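Local coordinates for protein superoxide dismutase (Leishmania major, PDB 4F2N) that catalyses the dismutation of superoxide to dioxygen and hydrogen peroxide at an iron centre, at residues D44-P52 with L209-D217. Numbering follows the deposited sequence.
Sequences DGIQPVMSP and LKELWQIVD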
ATOM      1  N   ASP B  44      -1.804  13.928  22.006  1.00 38.37           N
ATOM      2  CA  ASP B  44      -0.689  13.313  22.710  1.00 36.15           C
ATOM      3  C   ASP B  44      -0.070  12.123  21.942  1.00 33.74           C
ATOM      4  O   ASP B  44       0.908  11.534  22.397  1.00 32.78           O
ATOM      5  CB  ASP B  44      -1.137  12.885  24.113  1.00 37.47           C
ATOM      6  N   GLY B  45      -0.616  11.797  20.766  1.00 31.19           N
ATOM      7  CA  GLY B  45      -0.268  10.554  20.063  1.00 29.37           C
ATOM      8  C   GLY B  45      -0.734   9.329  20.838  1.00 29.38           C
ATOM      9  O   GLY B  45      -1.776   9.378  21.514  1.00 29.30           O
ATOM     10  N   ILE B  46       0.019   8.228  20.732  1.00 28.12           N
ATOM     11  CA  ILE B  46      -0.220   7.045  21.570  1.00 28.30           C
ATOM     12  C   ILE B  46       1.120   6.561  22.073  1.00 29.05           C
ATOM     13  O   ILE B  46       1.717   5.633  21.510  1.00 28.33           O
ATOM     14  CB  ILE B  46      -0.954   5.874  20.833  1.00 26.62           C
ATOM     15  CG1 ILE B  46      -2.086   6.391  19.922  1.00 26.19           C
ATOM     16  CG2 ILE B  46      -1.477   4.848  21.856  1.00 26.24           C
ATOM     17  CD1 ILE B  46      -2.870   5.304  19.213  1.00 25.06           C
ATOM     18  N   GLN B  47       1.590   7.213  23.130  1.00 31.40           N
ATOM     19  CA  GLN B  47       2.893   6.930  23.728  1.00 33.25           C
ATOM     20  C   GLN B  47       2.934   5.533  24.318  1.00 32.58           C
ATOM     21  O   GLN B  47       1.919   5.068  24.852  1.00 31.61           O
ATOM     22  CB  GLN B  47       3.213   7.972  24.809  1.00 36.91           C
ATOM     23  CG  GLN B  47       3.303   9.394  24.261  1.00 40.79           C
ATOM     24  CD  GLN B  47       4.332   9.528  23.151  1.00 44.28           C
ATOM     25  OE1 GLN B  47       5.526   9.317  23.375  1.00 47.98           O
ATOM     26  NE2 GLN B  47       3.875   9.876  21.942  1.00 44.38           N
ATOM     27  N   PRO B  48       4.104   4.867  24.254  1.00 33.23           N
ATOM     28  CA  PRO B  48       5.413   5.319  23.737  1.00 33.33           C
ATOM     29  C   PRO B  48       5.686   5.025  22.261  1.00 32.88           C
ATOM     30  O   PRO B  48       6.812   5.193  21.802  1.00 34.33           O
ATOM     31  CB  PRO B  48       6.394   4.517  24.588  1.00 35.18           C
ATOM     32  CG  PRO B  48       5.685   3.217  24.809  1.00 35.33           C
ATOM     33  CD  PRO B  48       4.215   3.543  24.904  1.00 34.28           C
ATOM     34  N   VAL B  49       4.675   4.586  21.522  1.00 30.64           N
ATOM     35  CA  VAL B  49       4.893   4.051  20.170  1.00 29.61           C
ATOM     36  C   VAL B  49       4.631   5.055  19.035  1.00 28.84           C
ATOM     37  O   VAL B  49       5.497   5.231  18.170  1.00 28.95           O
ATOM     38  CB  VAL B  49       4.114   2.735  19.968  1.00 29.10           C
ATOM     39  CG1 VAL B  49       4.228   2.209  18.525  1.00 27.39           C
ATOM     40  CG2 VAL B  49       4.621   1.712  20.983  1.00 30.08           C
ATOM     41  N   MET B  50       3.469   5.707  19.063  1.00 27.80           N
ATOM     42  CA  MET B  50       3.051   6.664  18.018  1.00 27.18           C
ATOM     43  C   MET B  50       3.168   8.126  18.452  1.00 26.78           C
ATOM     44  O   MET B  50       2.542   8.517  19.422  1.00 26.21           O
ATOM     45  CB  MET B  50       1.591   6.430  17.655  1.00 27.46           C
ATOM     46  CG  MET B  50       1.365   5.177  16.809  1.00 29.05           C
ATOM     47  SD  MET B  50      -0.392   5.055  16.446  1.00 31.86           S
ATOM     48  CE  MET B  50      -0.455   3.352  15.916  1.00 30.21           C
ATOM     49  N   SER B  51       3.902   8.930  17.682  1.00 25.40           N
ATOM     50  CA  SER B  51       4.042  10.359  17.956  1.00 26.02           C
ATOM     51  C   SER B  51       2.720  11.097  17.714  1.00 25.34           C
ATOM     52  O   SER B  51       1.848  10.592  17.004  1.00 24.22           O
ATOM     53  CB  SER B  51       5.108  10.951  17.037  1.00 25.69           C
ATOM     54  OG  SER B  51       4.610  10.980  15.701  1.00 24.61           O
ATOM     55  N   PRO B  52       2.574  12.309  18.295  1.00 25.46           N
ATOM     56  CA  PRO B  52       1.403  13.137  18.008  1.00 25.42           C
ATOM     57  C   PRO B  52       1.170  13.326  16.504  1.00 25.36           C
ATOM     58  O   PRO B  52       0.035  13.117  16.025  1.00 24.87           O
ATOM     59  CB  PRO B  52       1.738  14.474  18.721  1.00 26.66           C
ATOM     60  CG  PRO B  52       2.559  14.023  19.904  1.00 27.21           C
ATOM     61  CD  PRO B  52       3.404  12.886  19.387  1.00 26.43           C
ATOM     62  N   LEU B 209       5.880  -3.188  14.287  1.00 20.72           N
ATOM     63  CA  LEU B 209       5.115  -4.319  14.785  1.00 20.82           C
ATOM     64  C   LEU B 209       5.608  -4.868  16.129  1.00 22.11           C
ATOM     65  O   LEU B 209       4.784  -5.213  16.998  1.00 22.03           O
ATOM     66  CB  LEU B 209       5.047  -5.435  13.725  1.00 19.80           C
ATOM     67  CG  LEU B 209       4.215  -5.047  12.510  1.00 19.27           C
ATOM     68  CD1 LEU B 209       4.513  -6.014  11.375  1.00 18.74           C
ATOM     69  CD2 LEU B 209       2.727  -5.046  12.823  1.00 19.34           C
ATOM     70  N   LYS B 210       6.932  -4.915  16.316  1.00 23.06           N
ATOM     71  CA  LYS B 210       7.483  -5.348  17.597  1.00 24.46           C
ATOM     72  C   LYS B 210       7.124  -4.332  18.700  1.00 25.56           C
ATOM     73  O   LYS B 210       6.806  -4.717  19.833  1.00 26.18           O
ATOM     74  CB  LYS B 210       9.011  -5.544  17.508  1.00 25.11           C
ATOM     75  N   GLU B 211       7.170  -3.039  18.388  1.00 25.77           N
ATOM     76  CA  GLU B 211       6.929  -2.043  19.435  1.00 26.73           C
ATOM     77  C   GLU B 211       5.437  -1.868  19.718  1.00 25.66           C
ATOM     78  O   GLU B 211       5.058  -1.494  20.820  1.00 26.25           O
ATOM     79  CB  GLU B 211       7.625  -0.714  19.104  1.00 29.24           C
ATOM     80  CG  GLU B 211       9.147  -0.842  19.115  1.00 32.04           C
ATOM     81  CD  GLU B 211       9.891   0.469  18.898  1.00 36.66           C
ATOM     82  OE1 GLU B 211       9.303   1.554  19.133  1.00 39.25           O
ATOM     83  OE2 GLU B 211      11.091   0.415  18.499  1.00 39.15           O
ATOM     84  N   LEU B 212       4.596  -2.172  18.726  1.00 23.65           N
ATOM     85  CA  LEU B 212       3.151  -1.973  18.823  1.00 22.72           C
ATOM     86  C   LEU B 212       2.526  -2.623  20.060  1.00 22.79           C
ATOM     87  O   LEU B 212       1.564  -2.091  20.621  1.00 22.11           O
ATOM     88  CB  LEU B 212       2.455  -2.502  17.557  1.00 21.20           C
ATOM     89  CG  LEU B 212       0.970  -2.156  17.375  1.00 20.96           C
ATOM     90  CD1 LEU B 212       0.673  -0.658  17.344  1.00 20.54           C
ATOM     91  CD2 LEU B 212       0.455  -2.811  16.096  1.00 20.35           C
ATOM     92  N   TRP B 213       3.094  -3.753  20.498  1.00 22.85           N
ATOM     93  CA  TRP B 213       2.549  -4.469  21.649  1.00 23.42           C
ATOM     94  C   TRP B 213       2.459  -3.592  22.873  1.00 24.04           C
ATOM     95  O   TRP B 213       1.578  -3.789  23.691  1.00 24.20           O
ATOM     96  CB  TRP B 213       3.366  -5.730  21.970  1.00 23.87           C
ATOM     97  CG  TRP B 213       3.463  -6.701  20.820  1.00 23.11           C
ATOM     98  CD1 TRP B 213       4.614  -7.160  20.186  1.00 23.44           C
ATOM     99  CD2 TRP B 213       2.347  -7.361  20.117  1.00 22.35           C
ATOM    100  NE1 TRP B 213       4.292  -8.034  19.158  1.00 22.64           N
ATOM    101  CE2 TRP B 213       2.956  -8.217  19.091  1.00 22.27           C
ATOM    102  CE3 TRP B 213       0.961  -7.360  20.263  1.00 22.09           C
ATOM    103  CZ2 TRP B 213       2.184  -8.994  18.217  1.00 21.42           C
ATOM    104  CZ3 TRP B 213       0.192  -8.158  19.375  1.00 21.36           C
ATOM    105  CH2 TRP B 213       0.799  -8.956  18.390  1.00 21.20           C
ATOM    106  N   GLN B 214       3.375  -2.626  22.998  1.00 25.27           N
ATOM    107  CA  GLN B 214       3.406  -1.725  24.160  1.00 26.51           C
ATOM    108  C   GLN B 214       2.180  -0.834  24.265  1.00 25.73           C
ATOM    109  O   GLN B 214       1.925  -0.277  25.320  1.00 25.57           O
ATOM    110  CB  GLN B 214       4.679  -0.868  24.168  1.00 28.90           C
ATOM    111  CG  GLN B 214       5.950  -1.693  24.134  1.00 31.10           C
ATOM    112  CD  GLN B 214       7.173  -0.834  23.923  1.00 33.87           C
ATOM    113  OE1 GLN B 214       7.281   0.237  24.499  1.00 35.24           O
ATOM    114  NE2 GLN B 214       8.102  -1.298  23.087  1.00 35.28           N
ATOM    115  N   ILE B 215       1.413  -0.694  23.183  1.00 23.74           N
ATOM    116  CA  ILE B 215       0.215   0.149  23.253  1.00 23.66           C
ATOM    117  C   ILE B 215      -1.094  -0.611  22.960  1.00 22.75           C
ATOM    118  O   ILE B 215      -2.137   0.016  22.774  1.00 22.48           O
ATOM    119  CB  ILE B 215       0.286   1.407  22.342  1.00 23.27           C
ATOM    120  CG1 ILE B 215       0.524   1.020  20.861  1.00 22.38           C
ATOM    121  CG2 ILE B 215       1.312   2.412  22.852  1.00 24.54           C
ATOM    122  CD1 ILE B 215       0.237   2.162  19.903  1.00 22.39           C
ATOM    123  N   VAL B 216      -1.056  -1.936  22.995  1.00 22.14           N
ATOM    124  CA  VAL B 216      -2.306  -2.704  22.743  1.00 22.37           C
ATOM    125  C   VAL B 216      -3.200  -2.677  23.982  1.00 23.49           C
ATOM    126  O   VAL B 216      -2.741  -2.934  25.107  1.00 23.99           O
ATOM    127  CB  VAL B 216      -2.032  -4.149  22.312  1.00 21.80           C
ATOM    128  CG1 VAL B 216      -3.358  -4.914  22.173  1.00 21.77           C
ATOM    129  CG2 VAL B 216      -1.265  -4.148  20.998  1.00 21.46           C
ATOM    130  N   ASP B 217      -4.467  -2.319  23.769  1.00 23.66           N
ATOM    131  CA  ASP B 217      -5.463  -2.385  24.814  1.00 24.45           C
ATOM    132  C   ASP B 217      -5.960  -3.820  24.921  1.00 23.98           C
ATOM    133  O   ASP B 217      -6.914  -4.223  24.228  1.00 23.09           O
ATOM    134  CB  ASP B 217      -6.626  -1.409  24.524  1.00 24.91           C
ATOM    135  CG  ASP B 217      -7.669  -1.383  25.642  1.00 26.04           C
ATOM    136  OD1 ASP B 217      -7.650  -2.272  26.514  1.00 26.69           O
ATOM    137  OD2 ASP B 217      -8.519  -0.475  25.646  1.00 26.57           O
TER
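I215 and V49 supply about half of the buried surface of this contact, in which a classic beta bulge in the loop before helix 52-71 packs on helix 205-212 and the chain that follows it. It joins the alpha-hairpin part of the iron/manganese superoxide dismutase fold to its C-terminal part. The bulge is defined by backbone bonds: I46 O accepts from V49 N and M50 N, while I46 N is bonded to M50 O, so V49 and M50 together face I46. A cis peptide precedes P48 in the turn.

The apolar evidence centres on I215. Its CG1 stands between backbone N and carbonyl carbon (chi1 57°), and CD1 reaches I46 CG2 at 3.7 Å, the two side chains crossing nearly at right angles. The other branch, I215 CG2, lies 3.7 Å from P48 CD and 3.9 Å from V49 CG2. M50 adds its CE, 4.2 Å from I215 CD1; the side chain of M50 is about 9 Å from the bound iron ion.

Other approaches set carbon against oxygen. I215 CG2 is 3.4 Å from Q47 O. The extended chain of Q214 brings OE1 to 3.4 Å from P48 CG. In V49, chi1 of 175° puts CG2 anti to the carbonyl carbon, beside the backbone N, and this methyl comes 3.2 Å from E211 O.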